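Local coordinates for protein mRNA transport regulator MTR2 (PDB 1Q42) that affects mRNA transport from the nucleus to the cytoplasm and interacts with MEX67, at residues Glu30-Asp41 and Leu100-Tyr108. Sequence-based numbering, arbitrary orientation.
Sequences EPFLKRFLASLD and LSSHQLTSY
Glu30 reaches the hydroxyl of Tyr108 at one end of this helix-strand contact. Its CG lies anti to the backbone N (chi1 -174°), and the extended chain carries the carboxylate to the ring edge. Tyr108 OH donates to Glu30 OE1 at 2.9 Å, on the anti lone pair, with carboxylate and ring planes steeply inclined. Lys34 NZ forms a salt bridge with the other oxygen, Glu30 OE2, so both carboxylate oxygens are engaged. Leu33 turns toward the strand. Its CD1 packs 3.6 Å from Tyr108 CB, and its CB meets Leu105 CD2; Phe123 of strand 118-129 also touches this leucine. One turn on, the two methyls of Leu37 divide their work. CD1 rests against Leu105 CB, while CD2 sits over one face of the His103 imidazole in a CH-pi contact, 4.1 Å from the ring centroid. Leu40 CD1 approaches the same ring obliquely at CE1. Asp41, the first residue to leave helical geometry, ties the helix end to the strand. Its carboxylate and the His103 ring have planes 17° apart. OD1 accepts from His103 ND1 at 2.8 Å on the syn side and from Ser101 OG at 2.7 Å on the anti side. OD2 takes the backbone N of His103 at 2.9 Å, in an almost straight bond (179°). NE2 of His103 is hydrogen-bonded to Tyr188 OH, and this bond and the one from ND1 fix the imidazole's rotation. A water bridges the carbonyls of Asp41 and Ser101. Residues 30-40 run nearly antiparallel to residues 101-108 of the edge strand. The helix packs on a face of the curved mixed sheet, with Phe32 and Phe36 reaching strand 183-192, an arrangement characteristic of the NTF2 fold.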
ATOM      1  N   GLU A  30       3.060   8.638 -12.338  1.00 38.03           N
ATOM      2  CA  GLU A  30       3.079   7.192 -12.575  1.00 36.26           C
ATOM      3  C   GLU A  30       4.186   6.445 -11.807  1.00 34.59           C
ATOM      4  O   GLU A  30       3.915   5.407 -11.211  1.00 33.01           O
ATOM      5  CB  GLU A  30       3.130   6.855 -14.064  1.00 37.09           C
ATOM      6  CG  GLU A  30       3.006   5.363 -14.352  1.00 38.21           C
ATOM      7  CD  GLU A  30       2.617   5.053 -15.790  1.00 41.79           C
ATOM      8  OE1 GLU A  30       2.048   5.934 -16.476  1.00 43.65           O
ATOM      9  OE2 GLU A  30       2.881   3.913 -16.238  1.00 43.97           O
ATOM     10  N   PRO A  31       5.426   6.938 -11.829  1.00 33.24           N
ATOM     11  CA  PRO A  31       6.481   6.336 -11.002  1.00 32.18           C
ATOM     12  C   PRO A  31       6.155   6.342  -9.509  1.00 29.83           C
ATOM     13  O   PRO A  31       6.462   5.354  -8.846  1.00 29.40           O
ATOM     14  CB  PRO A  31       7.722   7.198 -11.292  1.00 33.14           C
ATOM     15  CG  PRO A  31       7.395   8.031 -12.463  1.00 34.22           C
ATOM     16  CD  PRO A  31       5.924   8.070 -12.630  1.00 33.97           C
ATOM     17  N   PHE A  32       5.541   7.415  -8.999  1.00 27.89           N
ATOM     18  CA  PHE A  32       5.149   7.472  -7.587  1.00 26.48           C
ATOM     19  C   PHE A  32       4.152   6.375  -7.238  1.00 24.73           C
ATOM     20  O   PHE A  32       4.310   5.704  -6.223  1.00 24.09           O
ATOM     21  CB  PHE A  32       4.548   8.833  -7.221  1.00 26.18           C
ATOM     22  CG  PHE A  32       3.707   8.803  -5.966  1.00 26.91           C
ATOM     23  CD1 PHE A  32       4.295   8.573  -4.726  1.00 28.95           C
ATOM     24  CD2 PHE A  32       2.334   9.007  -6.025  1.00 28.03           C
ATOM     25  CE1 PHE A  32       3.522   8.545  -3.556  1.00 29.79           C
ATOM     26  CE2 PHE A  32       1.562   8.980  -4.858  1.00 27.37           C
ATOM     27  CZ  PHE A  32       2.164   8.744  -3.629  1.00 27.92           C
ATOM     28  N   LEU A  33       3.139   6.193  -8.078  1.00 23.61           N
ATOM     29  CA  LEU A  33       2.123   5.157  -7.832  1.00 23.17           C
ATOM     30  C   LEU A  33       2.722   3.764  -7.871  1.00 23.28           C
ATOM     31  O   LEU A  33       2.365   2.907  -7.063  1.00 21.99           O
ATOM     32  CB  LEU A  33       0.964   5.260  -8.830  1.00 22.60           C
ATOM     33  CG  LEU A  33       0.116   6.524  -8.737  1.00 22.73           C
ATOM     34  CD1 LEU A  33      -0.978   6.520  -9.809  1.00 21.76           C
ATOM     35  CD2 LEU A  33      -0.507   6.710  -7.341  1.00 22.16           C
ATOM     36  N   LYS A  34       3.635   3.535  -8.807  1.00 24.06           N
ATOM     37  CA  LYS A  34       4.288   2.236  -8.914  1.00 25.22           C
ATOM     38  C   LYS A  34       5.147   1.938  -7.688  1.00 25.01           C
ATOM     39  O   LYS A  34       5.156   0.809  -7.197  1.00 25.20           O
ATOM     40  CB  LYS A  34       5.070   2.137 -10.221  1.00 26.23           C
ATOM     41  CG  LYS A  34       4.133   2.024 -11.404  1.00 28.54           C
ATOM     42  CD  LYS A  34       4.848   2.052 -12.736  1.00 33.00           C
ATOM     43  CE  LYS A  34       3.984   1.396 -13.804  1.00 35.45           C
ATOM     44  NZ  LYS A  34       4.435   1.713 -15.179  1.00 38.35           N
ATOM     45  N   ARG A  35       5.814   2.955  -7.161  1.00 25.66           N
ATOM     46  CA  ARG A  35       6.598   2.810  -5.939  1.00 25.96           C
ATOM     47  C   ARG A  35       5.708   2.503  -4.724  1.00 23.97           C
ATOM     48  O   ARG A  35       6.036   1.654  -3.896  1.00 23.90           O
ATOM     49  CB  ARG A  35       7.405   4.075  -5.659  1.00 27.63           C
ATOM     50  CG  ARG A  35       8.689   4.168  -6.423  1.00 31.15           C
ATOM     51  CD  ARG A  35       9.591   5.279  -5.923  1.00 35.26           C
ATOM     52  NE  ARG A  35       9.119   6.591  -6.360  1.00 38.33           N
ATOM     53  CZ  ARG A  35       8.635   7.552  -5.575  1.00 40.94           C
ATOM     54  NH1 ARG A  35       8.517   7.390  -4.254  1.00 42.68           N
ATOM     55  NH2 ARG A  35       8.252   8.698  -6.126  1.00 41.89           N
ATOM     56  N   PHE A  36       4.587   3.204  -4.627  1.00 22.66           N
ATOM     57  CA  PHE A  36       3.602   2.959  -3.565  1.00 21.09           C
ATOM     58  C   PHE A  36       3.101   1.509  -3.608  1.00 19.53           C
ATOM     59  O   PHE A  36       3.141   0.789  -2.616  1.00 18.26           O
ATOM     60  CB  PHE A  36       2.452   3.951  -3.697  1.00 20.86           C
ATOM     61  CG  PHE A  36       1.301   3.647  -2.811  1.00 22.15           C
ATOM     62  CD1 PHE A  36       1.397   3.842  -1.443  1.00 25.95           C
ATOM     63  CD2 PHE A  36       0.136   3.125  -3.334  1.00 24.23           C
ATOM     64  CE1 PHE A  36       0.329   3.540  -0.622  1.00 24.57           C
ATOM     65  CE2 PHE A  36      -0.935   2.824  -2.509  1.00 25.69           C
ATOM     66  CZ  PHE A  36      -0.831   3.031  -1.162  1.00 25.60           C
ATOM     67  N   LEU A  37       2.696   1.048  -4.786  1.00 19.67           N
ATOM     68  CA  LEU A  37       2.250  -0.336  -4.938  1.00 19.57           C
ATOM     69  C   LEU A  37       3.354  -1.353  -4.661  1.00 20.48           C
ATOM     70  O   LEU A  37       3.101  -2.391  -4.059  1.00 19.88           O
ATOM     71  CB  LEU A  37       1.661  -0.556  -6.339  1.00 19.41           C
ATOM     72  CG  LEU A  37       0.377   0.244  -6.604  1.00 19.63           C
ATOM     73  CD1 LEU A  37      -0.112   0.078  -8.039  1.00 20.71           C
ATOM     74  CD2 LEU A  37      -0.739  -0.106  -5.602  1.00 19.47           C
ATOM     75  N   ALA A  38       4.579  -1.077  -5.101  1.00 21.57           N
ATOM     76  CA  ALA A  38       5.711  -1.978  -4.803  1.00 22.94           C
ATOM     77  C   ALA A  38       5.924  -2.167  -3.302  1.00 22.40           C
ATOM     78  O   ALA A  38       6.271  -3.266  -2.834  1.00 22.90           O
ATOM     79  CB  ALA A  38       7.016  -1.481  -5.488  1.00 23.77           C
ATOM     80  N   SER A  39       5.684  -1.100  -2.553  1.00 22.24           N
ATOM     81  CA  SER A  39       5.798  -1.118  -1.109  1.00 22.19           C
ATOM     82  C   SER A  39       4.724  -2.013  -0.462  1.00 21.57           C
ATOM     83  O   SER A  39       4.972  -2.596   0.593  1.00 22.58           O
ATOM     84  CB  SER A  39       5.796   0.307  -0.529  1.00 22.77           C
ATOM     85  OG  SER A  39       4.502   0.846  -0.270  1.00 22.63           O
ATOM     86  N   LEU A  40       3.562  -2.159  -1.102  1.00 18.84           N
ATOM     87  CA  LEU A  40       2.567  -3.107  -0.616  1.00 18.46           C
ATOM     88  C   LEU A  40       2.924  -4.534  -1.011  1.00 18.81           C
ATOM     89  O   LEU A  40       2.540  -5.469  -0.332  1.00 19.24           O
ATOM     90  CB  LEU A  40       1.165  -2.778  -1.140  1.00 17.70           C
ATOM     91  CG  LEU A  40       0.574  -1.419  -0.805  1.00 16.41           C
ATOM     92  CD1 LEU A  40      -0.812  -1.311  -1.423  1.00 16.16           C
ATOM     93  CD2 LEU A  40       0.559  -1.169   0.704  1.00 17.54           C
ATOM     94  N   ASP A  41       3.662  -4.680  -2.106  1.00 19.93           N
ATOM     95  CA  ASP A  41       3.978  -5.971  -2.699  1.00 20.52           C
ATOM     96  C   ASP A  41       5.353  -6.498  -2.261  1.00 22.19           C
ATOM     97  O   ASP A  41       5.826  -7.498  -2.788  1.00 22.24           O
ATOM     98  CB  ASP A  41       3.991  -5.844  -4.221  1.00 20.79           C
ATOM     99  CG  ASP A  41       2.630  -5.580  -4.801  1.00 20.66           C
ATOM    100  OD1 ASP A  41       1.597  -5.714  -4.080  1.00 16.89           O
ATOM    101  OD2 ASP A  41       2.528  -5.212  -5.984  1.00 18.39           O
ATOM    102  N   LEU A 100       1.285 -12.523   0.307  1.00 21.50           N
ATOM    103  CA  LEU A 100       2.029 -11.648  -0.575  1.00 21.49           C
ATOM    104  C   LEU A 100       1.125 -11.238  -1.732  1.00 21.06           C
ATOM    105  O   LEU A 100       0.381 -12.052  -2.240  1.00 21.39           O
ATOM    106  CB  LEU A 100       3.249 -12.372  -1.138  1.00 22.36           C
ATOM    107  CG  LEU A 100       4.199 -11.544  -2.005  1.00 23.55           C
ATOM    108  CD1 LEU A 100       4.742 -10.358  -1.220  1.00 25.02           C
ATOM    109  CD2 LEU A 100       5.321 -12.427  -2.529  1.00 25.25           C
ATOM    110  N   SER A 101       1.232  -9.982  -2.136  1.00 19.98           N
ATOM    111  CA  SER A 101       0.404  -9.402  -3.176  1.00 19.64           C
ATOM    112  C   SER A 101       1.210  -8.998  -4.409  1.00 20.18           C
ATOM    113  O   SER A 101       2.428  -8.761  -4.353  1.00 18.98           O
ATOM    114  CB  SER A 101      -0.329  -8.182  -2.616  1.00 19.78           C
ATOM    115  OG  SER A 101       0.581  -7.232  -2.066  1.00 18.28           O
ATOM    116  N   SER A 102       0.505  -8.889  -5.529  1.00 20.10           N
ATOM    117  CA  SER A 102       1.072  -8.374  -6.772  1.00 20.32           C
ATOM    118  C   SER A 102       0.020  -7.495  -7.468  1.00 19.50           C
ATOM    119  O   SER A 102      -0.971  -8.001  -8.006  1.00 19.89           O
ATOM    120  CB  SER A 102       1.497  -9.523  -7.666  1.00 21.21           C
ATOM    121  OG  SER A 102       1.955  -9.059  -8.931  1.00 23.49           O
ATOM    122  N   HIS A 103       0.221  -6.183  -7.399  1.00 19.08           N
ATOM    123  CA  HIS A 103      -0.662  -5.177  -8.005  1.00 19.00           C
ATOM    124  C   HIS A 103      -0.146  -4.809  -9.395  1.00 20.30           C
ATOM    125  O   HIS A 103       1.071  -4.732  -9.626  1.00 21.20           O
ATOM    126  CB  HIS A 103      -0.655  -3.868  -7.197  1.00 18.24           C
ATOM    127  CG  HIS A 103      -1.371  -3.919  -5.877  1.00 17.89           C
ATOM    128  ND1 HIS A 103      -0.778  -4.377  -4.715  1.00 15.83           N
ATOM    129  CD2 HIS A 103      -2.621  -3.523  -5.531  1.00 18.28           C
ATOM    130  CE1 HIS A 103      -1.642  -4.269  -3.715  1.00 18.99           C
ATOM    131  NE2 HIS A 103      -2.762  -3.738  -4.181  1.00 17.84           N
ATOM    132  N   GLN A 104      -1.068  -4.579 -10.324  1.00 20.06           N
ATOM    133  CA  GLN A 104      -0.761  -4.042 -11.635  1.00 20.89           C
ATOM    134  C   GLN A 104      -1.593  -2.767 -11.797  1.00 20.04           C
ATOM    135  O   GLN A 104      -2.820  -2.814 -11.777  1.00 19.04           O
ATOM    136  CB  GLN A 104      -1.117  -5.074 -12.716  1.00 22.18           C
ATOM    137  CG  GLN A 104      -0.805  -4.657 -14.130  1.00 26.02           C
ATOM    138  CD  GLN A 104      -1.255  -5.687 -15.159  1.00 30.34           C
ATOM    139  OE1 GLN A 104      -1.236  -6.889 -14.893  1.00 32.76           O
ATOM    140  NE2 GLN A 104      -1.664  -5.212 -16.334  1.00 33.72           N
ATOM    141  N   LEU A 105      -0.916  -1.629 -11.899  1.00 18.76           N
ATOM    142  CA  LEU A 105      -1.595  -0.350 -12.108  1.00 18.91           C
ATOM    143  C   LEU A 105      -2.243  -0.361 -13.487  1.00 19.03           C
ATOM    144  O   LEU A 105      -1.590  -0.747 -14.463  1.00 19.52           O
ATOM    145  CB  LEU A 105      -0.583   0.786 -11.980  1.00 18.63           C
ATOM    146  CG  LEU A 105      -1.064   2.227 -12.206  1.00 19.85           C
ATOM    147  CD1 LEU A 105      -2.006   2.655 -11.131  1.00 20.36           C
ATOM    148  CD2 LEU A 105       0.133   3.213 -12.265  1.00 21.14           C
ATOM    149  N   THR A 106      -3.529  -0.002 -13.587  1.00 18.57           N
ATOM    150  CA  THR A 106      -4.196  -0.000 -14.893  1.00 19.60           C
ATOM    151  C   THR A 106      -4.711   1.345 -15.417  1.00 20.04           C
ATOM    152  O   THR A 106      -4.846   1.503 -16.629  1.00 20.42           O
ATOM    153  CB  THR A 106      -5.310  -1.058 -14.955  1.00 19.69           C
ATOM    154  OG1 THR A 106      -6.223  -0.879 -13.860  1.00 19.00           O
ATOM    155  CG2 THR A 106      -4.705  -2.476 -14.820  1.00 20.90           C
ATOM    156  N   SER A 107      -4.991   2.295 -14.530  1.00 20.12           N
ATOM    157  CA  SER A 107      -5.380   3.650 -14.929  1.00 21.28           C
ATOM    158  C   SER A 107      -5.229   4.587 -13.743  1.00 21.25           C
ATOM    159  O   SER A 107      -5.277   4.164 -12.591  1.00 20.49           O
ATOM    160  CB  SER A 107      -6.841   3.696 -15.418  1.00 21.55           C
ATOM    161  OG  SER A 107      -7.748   3.253 -14.416  1.00 22.18           O
ATOM    162  N   TYR A 108      -5.030   5.863 -14.027  1.00 21.82           N
ATOM    163  CA  TYR A 108      -4.998   6.857 -12.970  1.00 22.97           C
ATOM    164  C   TYR A 108      -5.318   8.249 -13.517  1.00 23.73           C
ATOM    165  O   TYR A 108      -5.269   8.501 -14.724  1.00 23.29           O
ATOM    166  CB  TYR A 108      -3.624   6.871 -12.298  1.00 23.14           C
ATOM    167  CG  TYR A 108      -2.501   7.269 -13.238  1.00 25.91           C
ATOM    168  CD1 TYR A 108      -2.073   8.591 -13.326  1.00 28.73           C
ATOM    169  CD2 TYR A 108      -1.879   6.319 -14.055  1.00 28.94           C
ATOM    170  CE1 TYR A 108      -1.041   8.956 -14.194  1.00 31.01           C
ATOM    171  CE2 TYR A 108      -0.850   6.676 -14.921  1.00 30.25           C
ATOM    172  CZ  TYR A 108      -0.440   7.996 -14.985  1.00 32.34           C
ATOM    173  OH  TYR A 108       0.572   8.359 -15.845  1.00 35.89           O
TER
HETATM  174  O   HOH W   1       5.067  -9.324  -4.906  1.00 28.48           O